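Local coordinates for protein ribonucleoside-diphosphate reductase subunit beta (Clostridium botulinum, PDB 6ZJK) that is the small (R2) subunit of a ribonucleotide reductase and probably uses its di-iron centre to generate the radical needed to reduce ribonucleoside diphosphates, at residues D107-S111 and E137-A141. Sequence-based numbering, arbitrary orientation.
Sequences DSVQS and EEIHA. With FE (Fe (III) ion), chain H; FE (Fe (III) ion), chain G.
The imidazole of His140 has Asp107 OD1 and a bridging water at its edge, both in the ring plane; the ring, the aspartate and the water are ligands of one iron(III) ion (chain H). The ring binds that ion through ND1 at 2.4 Å. Asp107 turns its carboxylate 58° from the ring and gives the same iron one oxygen, OD1, at 2.2 Å; the other, OD2, stays 3.5 Å from the metal and touches His140 CB. Glu137 crosses Asp107 at about a right angle, with the two carboxylate planes 46° apart. Its chain bends at chi2 (-52°), turning the carboxylate so that it bridges the two irons, OE1 on the chain H iron and OE2 on the chain G iron, each at 2.2 Å. Asp107 OD1 and Glu137 OE1 therefore sit 3.1 Å apart as fellow ligands, a closeness of two acidic oxygens that the shared cation would offset. Gln110 crosses Glu137 at a slant, CB against CG at 3.9 Å. Second-shell hydrogen bonds hold the polar ends: His140 NE2 to Asp237, Asp107 OD2 to Tyr144, and the Gln110 amide to Tyr181 and Asn200. One turn on from Asp107, Ser111 sends OG back to Asp107 O at 3.1 Å, on the opposite face of that carbonyl from Ser111 N. Its CB packs on the carboxylate of Glu138, which reaches across to Arg49, Asn131 and Ser128 of the second subunit. Glu204, Glu238 and His241 complete the protein ligands of the chain G iron. The two helical segments, nearly antiparallel and with axes 8.7 Å apart at their closest, thus supply the Asp and the Glu-X-X-His of the carboxylate-bridged di-iron site, characteristic of the ferritin-like helical bundle of class I ribonucleotide reductase R2 proteins.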
loop_
_atom_site.group_PDB
_atom_site.type_symbol
_atom_site.label_atom_id
_atom_site.label_comp_id
_atom_site.label_asym_id
_atom_site.label_seq_id
_atom_site.Cartn_x
_atom_site.Cartn_y
_atom_site.Cartn_z
ATOM N N ASP A 107 7.254 -12.436 0.769
ATOM C CA ASP A 107 6.607 -11.219 1.070
ATOM C C ASP A 107 7.326 -10.027 0.426
ATOM O O ASP A 107 6.691 -9.112 0.052
ATOM C CB ASP A 107 6.450 -11.035 2.540
ATOM C CG ASP A 107 5.349 -11.875 3.135
ATOM O OD1 ASP A 107 4.231 -11.882 2.672
ATOM O OD2 ASP A 107 5.581 -12.510 4.118
ATOM N N SER A 108 8.642 -10.070 0.280
ATOM C CA SER A 108 9.344 -9.008 -0.350
ATOM C C SER A 108 8.959 -8.914 -1.797
ATOM O O SER A 108 8.724 -7.874 -2.266
ATOM C CB SER A 108 10.861 -9.130 -0.173
ATOM O OG SER A 108 11.238 -8.857 1.134
ATOM N N VAL A 109 8.883 -10.019 -2.506
ATOM C CA VAL A 109 8.506 -9.942 -3.894
ATOM C C VAL A 109 7.024 -9.609 -4.070
ATOM O O VAL A 109 6.669 -9.051 -5.016
ATOM C CB VAL A 109 8.844 -11.142 -4.755
ATOM C CG1 VAL A 109 10.307 -11.348 -4.878
ATOM C CG2 VAL A 109 8.180 -12.364 -4.269
ATOM N N GLN A 110 6.199 -9.959 -3.117
ATOM C CA GLN A 110 4.809 -9.626 -3.156
ATOM C C GLN A 110 4.727 -8.111 -3.050
ATOM O O GLN A 110 4.065 -7.504 -3.807
ATOM C CB GLN A 110 4.060 -10.269 -2.023
ATOM C CG GLN A 110 3.775 -11.735 -2.177
ATOM C CD GLN A 110 2.939 -12.059 -3.352
ATOM O OE1 GLN A 110 3.419 -12.179 -4.437
ATOM N NE2 GLN A 110 1.666 -12.194 -3.127
ATOM N N SER A 111 5.482 -7.490 -2.159
ATOM C CA SER A 111 5.508 -6.039 -1.979
ATOM C C SER A 111 5.965 -5.267 -3.203
ATOM O O SER A 111 5.583 -4.169 -3.404
ATOM C CB SER A 111 6.389 -5.646 -0.820
ATOM O OG SER A 111 5.918 -6.094 0.378
ATOM N N GLU A 137 1.593 -7.037 3.383
ATOM C CA GLU A 137 2.766 -7.774 3.049
ATOM C C GLU A 137 4.020 -7.074 3.641
ATOM O O GLU A 137 4.907 -7.730 4.088
ATOM C CB GLU A 137 2.918 -7.977 1.560
ATOM C CG GLU A 137 1.824 -8.697 0.783
ATOM C CD GLU A 137 1.351 -10.053 1.279
ATOM O OE1 GLU A 137 1.494 -10.387 2.402
ATOM O OE2 GLU A 137 0.762 -10.794 0.515
ATOM N N GLU A 138 4.054 -5.748 3.620
ATOM C CA GLU A 138 5.141 -5.022 4.273
ATOM C C GLU A 138 5.176 -5.308 5.769
ATOM O O GLU A 138 6.258 -5.426 6.365
ATOM C CB GLU A 138 5.032 -3.518 4.018
ATOM C CG GLU A 138 5.161 -3.089 2.558
ATOM C CD GLU A 138 6.591 -3.087 2.048
ATOM O OE1 GLU A 138 7.513 -3.481 2.797
ATOM O OE2 GLU A 138 6.803 -2.668 0.889
ATOM N N ILE A 139 4.004 -5.405 6.398
ATOM C CA ILE A 139 3.962 -5.725 7.824
ATOM C C ILE A 139 4.470 -7.146 8.091
ATOM O O ILE A 139 5.150 -7.398 9.101
ATOM C CB ILE A 139 2.550 -5.475 8.373
ATOM C CG1 ILE A 139 2.283 -3.960 8.365
ATOM C CG2 ILE A 139 2.379 -6.032 9.778
ATOM C CD1 ILE A 139 1.058 -3.568 9.153
ATOM N N HIS A 140 4.244 -8.038 7.166
ATOM C CA HIS A 140 4.656 -9.421 7.302
ATOM C C HIS A 140 6.158 -9.496 7.268
ATOM O O HIS A 140 6.751 -10.066 8.094
ATOM C CB HIS A 140 4.030 -10.317 6.235
ATOM C CG HIS A 140 2.550 -10.491 6.386
ATOM N ND1 HIS A 140 1.744 -10.986 5.389
ATOM C CD2 HIS A 140 1.735 -10.167 7.401
ATOM C CE1 HIS A 140 0.506 -10.961 5.811
ATOM N NE2 HIS A 140 0.475 -10.474 7.022
ATOM N N ALA A 141 6.721 -8.856 6.297
ATOM C CA ALA A 141 8.168 -8.849 6.137
ATOM C C ALA A 141 8.856 -8.248 7.353
ATOM O O ALA A 141 9.918 -8.728 7.781
ATOM C CB ALA A 141 8.549 -8.100 4.860
HETATM FE FE FE H . 2.180 -12.213 3.418
HETATM FE FE FE G . -0.193 -12.645 1.188
HETATM O O HOH W 1 -0.177 -12.730 3.346
#